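Local coordinates for protein D-xylonate dehydratase (Caulobacter crescentus, PDB 5OYN) that catalyses the dehydration of D-xylonate and, with similar efficiency, of D-gluconate to 2-dehydro-3-deoxy sugar acids, using a [2Fe-2S] cluster and magnesium, at residues A295-H299 against A300-I304; Y43-P47 against E48-S52. All blocks are in the same frame, centred on the assembly; numbering follows the deposited sequence.

Contact 1 (A295-H299 against A300-I304); sequences AMARH and AGVEI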
loop_
_atom_site.group_PDB
_atom_site.type_symbol
_atom_site.label_atom_id
_atom_site.label_comp_id
_atom_site.label_asym_id
_atom_site.label_seq_id
_atom_site.Cartn_x
_atom_site.Cartn_y
_atom_site.Cartn_z
ATOM N N ALA A 295 -7.241 14.391 -32.948
ATOM C CA ALA A 295 -5.875 14.171 -32.469
ATOM C C ALA A 295 -5.488 12.693 -32.498
ATOM O O ALA A 295 -4.407 12.331 -32.970
ATOM C CB ALA A 295 -5.725 14.728 -31.049
ATOM N N MET A 296 -6.360 11.823 -31.995
ATOM C CA MET A 296 -6.035 10.402 -31.997
ATOM C C MET A 296 -6.007 9.845 -33.415
ATOM O O MET A 296 -5.114 9.058 -33.760
ATOM C CB MET A 296 -7.034 9.641 -31.128
ATOM C CG MET A 296 -7.064 10.140 -29.694
ATOM S SD MET A 296 -8.578 9.683 -28.834
ATOM C CE MET A 296 -8.393 7.932 -28.963
ATOM N N ALA A 297 -6.975 10.250 -34.250
ATOM C CA ALA A 297 -7.012 9.846 -35.655
ATOM C C ALA A 297 -5.711 10.198 -36.356
ATOM O O ALA A 297 -5.030 9.326 -36.909
ATOM C CB ALA A 297 -8.196 10.508 -36.356
ATOM N N ARG A 298 -5.345 11.480 -36.316
ATOM C CA ARG A 298 -4.108 11.926 -36.943
ATOM C C ARG A 298 -2.918 11.087 -36.499
ATOM O O ARG A 298 -2.156 10.588 -37.334
ATOM C CB ARG A 298 -3.878 13.401 -36.639
ATOM C CG ARG A 298 -4.916 14.298 -37.265
ATOM C CD ARG A 298 -4.403 15.720 -37.378
ATOM N NE ARG A 298 -3.249 15.807 -38.268
ATOM C CZ ARG A 298 -2.465 16.875 -38.372
ATOM N NH1 ARG A 298 -2.705 17.961 -37.639
ATOM N NH2 ARG A 298 -1.437 16.856 -39.211
ATOM N N HIS A 299 -2.763 10.881 -35.188
ATOM C CA HIS A 299 -1.612 10.125 -34.696
ATOM C C HIS A 299 -1.637 8.671 -35.139
ATOM O O HIS A 299 -0.596 8.007 -35.091
ATOM C CB HIS A 299 -1.523 10.197 -33.171
ATOM C CG HIS A 299 -0.671 11.321 -32.675
ATOM N ND1 HIS A 299 -1.203 12.491 -32.173
ATOM C CD2 HIS A 299 0.675 11.460 -32.615
ATOM C CE1 HIS A 299 -0.220 13.303 -31.822
ATOM N NE2 HIS A 299 0.930 12.700 -32.075
ATOM N N ALA A 300 -2.789 8.157 -35.560
ATOM C CA ALA A 300 -2.855 6.855 -36.203
ATOM C C ALA A 300 -2.947 6.969 -37.731
ATOM O O ALA A 300 -3.355 6.009 -38.402
ATOM C CB ALA A 300 -4.031 6.058 -35.644
ATOM N N GLY A 301 -2.569 8.117 -38.289
ATOM C CA GLY A 301 -2.542 8.283 -39.735
ATOM C C GLY A 301 -3.897 8.170 -40.400
ATOM O O GLY A 301 -4.008 7.589 -41.486
ATOM N N VAL A 302 -4.935 8.695 -39.758
ATOM C CA VAL A 302 -6.285 8.734 -40.299
ATOM C C VAL A 302 -6.722 10.186 -40.299
ATOM O O VAL A 302 -6.379 10.946 -39.386
ATOM C CB VAL A 302 -7.271 7.865 -39.492
ATOM C CG1 VAL A 302 -8.689 8.041 -40.004
ATOM C CG2 VAL A 302 -6.866 6.414 -39.559
ATOM N N GLU A 303 -7.457 10.576 -41.338
ATOM C CA GLU A 303 -7.865 11.956 -41.544
ATOM C C GLU A 303 -9.354 12.052 -41.248
ATOM O O GLU A 303 -10.164 11.362 -41.881
ATOM C CB GLU A 303 -7.537 12.403 -42.972
ATOM C CG GLU A 303 -7.862 13.866 -43.304
ATOM C CD GLU A 303 -8.201 14.074 -44.785
ATOM O OE1 GLU A 303 -8.424 15.238 -45.193
ATOM O OE2 GLU A 303 -8.242 13.076 -45.546
ATOM N N ILE A 304 -9.715 12.878 -40.271
ATOM C CA ILE A 304 -11.116 13.103 -39.941
ATOM C C ILE A 304 -11.443 14.551 -40.230
ATOM O O ILE A 304 -10.837 15.463 -39.652
ATOM C CB ILE A 304 -11.448 12.739 -38.492
ATOM C CG1 ILE A 304 -11.226 11.244 -38.301
ATOM C CG2 ILE A 304 -12.895 13.101 -38.195
ATOM C CD1 ILE A 304 -12.079 10.649 -37.245
#

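Contact 2 (Y43-P47 against E48-S52); sequences YGITP and EELRS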
loop_
_atom_site.group_PDB
_atom_site.type_symbol
_atom_site.label_atom_id
_atom_site.label_comp_id
_atom_site.label_asym_id
_atom_site.label_seq_id
_atom_site.Cartn_x
_atom_site.Cartn_y
_atom_site.Cartn_z
ATOM N N TYR A 43 14.234 -5.171 -6.037
ATOM C CA TYR A 43 13.140 -5.291 -5.081
ATOM C C TYR A 43 12.489 -6.663 -5.121
ATOM O O TYR A 43 11.351 -6.810 -4.672
ATOM C CB TYR A 43 12.085 -4.206 -5.290
ATOM C CG TYR A 43 11.521 -4.073 -6.695
ATOM C CD1 TYR A 43 12.163 -3.285 -7.648
ATOM C CD2 TYR A 43 10.327 -4.692 -7.051
ATOM C CE1 TYR A 43 11.648 -3.140 -8.926
ATOM C CE2 TYR A 43 9.804 -4.548 -8.330
ATOM C CZ TYR A 43 10.471 -3.768 -9.257
ATOM O OH TYR A 43 9.972 -3.621 -10.516
ATOM N N GLY A 44 13.184 -7.669 -5.647
ATOM C CA GLY A 44 12.791 -9.052 -5.453
ATOM C C GLY A 44 12.313 -9.819 -6.674
ATOM O O GLY A 44 11.877 -10.966 -6.521
ATOM N N ILE A 45 12.364 -9.239 -7.872
ATOM C CA ILE A 45 12.021 -9.999 -9.069
ATOM C C ILE A 45 13.112 -11.027 -9.341
ATOM O O ILE A 45 14.305 -10.694 -9.388
ATOM C CB ILE A 45 11.829 -9.062 -10.270
ATOM C CG1 ILE A 45 10.612 -8.165 -10.047
ATOM C CG2 ILE A 45 11.682 -9.860 -11.561
ATOM C CD1 ILE A 45 10.555 -6.995 -10.998
ATOM N N THR A 46 12.705 -12.303 -9.518
ATOM C CA THR A 46 13.682 -13.353 -9.745
ATOM C C THR A 46 14.194 -13.324 -11.183
ATOM O O THR A 46 13.515 -12.834 -12.092
ATOM C CB THR A 46 13.093 -14.726 -9.461
ATOM O OG1 THR A 46 12.182 -15.083 -10.500
ATOM C CG2 THR A 46 12.393 -14.748 -8.128
ATOM N N PRO A 47 15.402 -13.842 -11.409
ATOM C CA PRO A 47 15.903 -13.921 -12.788
ATOM C C PRO A 47 15.009 -14.758 -13.688
ATOM O O PRO A 47 14.846 -14.429 -14.872
ATOM C CB PRO A 47 17.295 -14.545 -12.619
ATOM C CG PRO A 47 17.652 -14.303 -11.197
ATOM C CD PRO A 47 16.376 -14.364 -10.437
ATOM N N GLU A 48 14.398 -15.818 -13.147
ATOM C CA GLU A 48 13.524 -16.656 -13.958
ATOM C C GLU A 48 12.336 -15.870 -14.491
ATOM O O GLU A 48 11.818 -16.189 -15.563
ATOM C CB GLU A 48 13.062 -17.865 -13.149
ATOM C CG GLU A 48 11.737 -17.691 -12.456
ATOM C CD GLU A 48 11.286 -18.959 -11.752
ATOM O OE1 GLU A 48 10.134 -19.399 -11.984
ATOM O OE2 GLU A 48 12.093 -19.514 -10.972
ATOM N N GLU A 49 11.911 -14.826 -13.783
ATOM C CA GLU A 49 10.832 -13.987 -14.291
ATOM C C GLU A 49 11.276 -13.218 -15.523
ATOM O O GLU A 49 10.614 -13.262 -16.565
ATOM C CB GLU A 49 10.364 -13.020 -13.211
ATOM C CG GLU A 49 9.418 -13.631 -12.206
ATOM C CD GLU A 49 9.300 -12.776 -10.972
ATOM O OE1 GLU A 49 10.307 -12.673 -10.239
ATOM O OE2 GLU A 49 8.209 -12.197 -10.749
ATOM N N LEU A 50 12.397 -12.513 -15.425
ATOM C CA LEU A 50 12.829 -11.636 -16.503
ATOM C C LEU A 50 13.472 -12.380 -17.669
ATOM O O LEU A 50 13.725 -11.761 -18.708
ATOM C CB LEU A 50 13.807 -10.589 -15.962
ATOM C CG LEU A 50 13.217 -9.546 -15.008
ATOM C CD1 LEU A 50 14.298 -8.920 -14.122
ATOM C CD2 LEU A 50 12.468 -8.475 -15.787
ATOM N N ARG A 51 13.733 -13.679 -17.534
ATOM C CA ARG A 51 14.477 -14.417 -18.549
ATOM C C ARG A 51 13.705 -15.601 -19.118
ATOM O O ARG A 51 14.273 -16.389 -19.880
ATOM C CB ARG A 51 15.814 -14.894 -17.973
ATOM C CG ARG A 51 16.748 -13.767 -17.550
ATOM C CD ARG A 51 18.173 -14.048 -18.001
ATOM N NE ARG A 51 18.763 -15.155 -17.252
ATOM C CZ ARG A 51 19.905 -15.755 -17.576
ATOM N NH1 ARG A 51 20.582 -15.356 -18.642
ATOM N NH2 ARG A 51 20.368 -16.752 -16.836
ATOM N N SER A 52 12.435 -15.749 -18.773
ATOM C CA SER A 52 11.637 -16.864 -19.257
ATOM C C SER A 52 10.880 -16.542 -20.537
ATOM O O SER A 52 10.118 -17.386 -21.022
ATOM C CB SER A 52 10.642 -17.294 -18.178
ATOM O OG SER A 52 9.698 -16.256 -17.959
#

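Contact 1 (A295-H299 against A300-I304)
Val-302 and Ala-297 are joined through the backbone as helix 289-299 ends: Val-302 N donates to Ala-297 O at 2.9 Å, with an N-H...O angle of 157°. Nested within this bond, Gly-301 N donates to Arg-298 O at 2.7 Å. In both cases the donor stands well above the carbonyl plane. The pair defines a Schellman motif with Gly-301 as C-prime residue, and its positive phi (63°) turns the chain back across the helix end. Ala-300 is the first residue to leave helical angles, yet Ala-300 N still donates to Met-296 O at 3.1 Å in the helical pattern. A second bond from the same N-H, to Ala-297 O, is weak.

Apolar contacts close the same turn. Ala-297 CB lies 4.2 Å from Val-302 CB, the hydrophobic pairing that commonly accompanies this motif. Ile-304 adds its CG1 branch, 3.7 Å from Ala-297 CB; with chi1 at -64° this branch lies beside the backbone N, and CD1 also comes near the methyl. Phe-273 of helix 270-282 packs on both Ala-297 and Ile-304.

The polar side chains find their partners away from the turn. His-299 ND1 makes a weak bond to Ala-295 O, which lies in plane at the ring edge, and Arg-298 forms a salt bridge with Glu-583.

The carbonyls of Met-296, Ala-297 and Arg-298 thus find donors within the turn, whereas that of His-299 takes weak bonds from Thr-149 and Gln-589, and the Ala-297 methyl packs against the departing chain at Val-302 and Ile-304.

Contact 2 (Y43-P47 against E48-S52)
Glu-49 OE1 is gripped by two donors of Thr-46 and by Arg-79 of a second subunit, which forms a salt bridge with it. Thr-46 N donates to Glu-49 OE1 at 2.5 Å, nearly along the C-O axis, and Thr-46 OG1 reaches the same oxygen at 3.1 Å from the anti side, 23° out of the carboxylate plane. In return, Glu-49 N makes a weak bond of 3.3 Å to Thr-46 OG1. This reciprocal pairing is a capping box, with Thr-46 as N-cap of helix 47-51. The hydroxyl can serve both ends because it sits between the backbone N and the carbonyl carbon (chi1 73°), while the glutamate chain runs extended beyond CG and crosses the threonine at about a right angle. Its other oxygen, OE2, forms a salt bridge with Arg-85. A glutamine in place of Glu-49 would probably leave Arg-85, and Arg-79 of the second subunit, without their negative mate.

Bracketing the capping box, Ile-45 CG2 meets Leu-50 CD1 at 3.8 Å, the N'-to-N4 pair of a hydrophobic staple, with the two side chains crossing at about a right angle. Glu-48 lies alongside Thr-46, Glu-48 CG standing 3.3 Å from Thr-46 OG1, and its carboxylate forms a salt bridge with Lys-249 of the second subunit.

Within the chain, Leu-50 packs on Leu-37 of helix 30-39, and Glu-49 rests on Ile-90 of strand 90-95.

How the contacts relate
From the N terminus, the chain first meets contact 2, where the loop after helix 30-39 turns into the short helix 47-51, and reaches contact 1 much later, where helix 289-299 gives way to the loop before helix 306-312. Each closes only its own tight turn, so the two follow in series and neither nest nor cross. Their centres lie 38 Å apart, with nearest atoms about 28 Å apart. One starts a helix and the other ends one. Contact 2 ties the start of helix 47-51 to helix 30-39, strand 90-95 and two other subunits, whereas contact 1 packs within its own chain, against helices 141-151, 270-282 and 583-586.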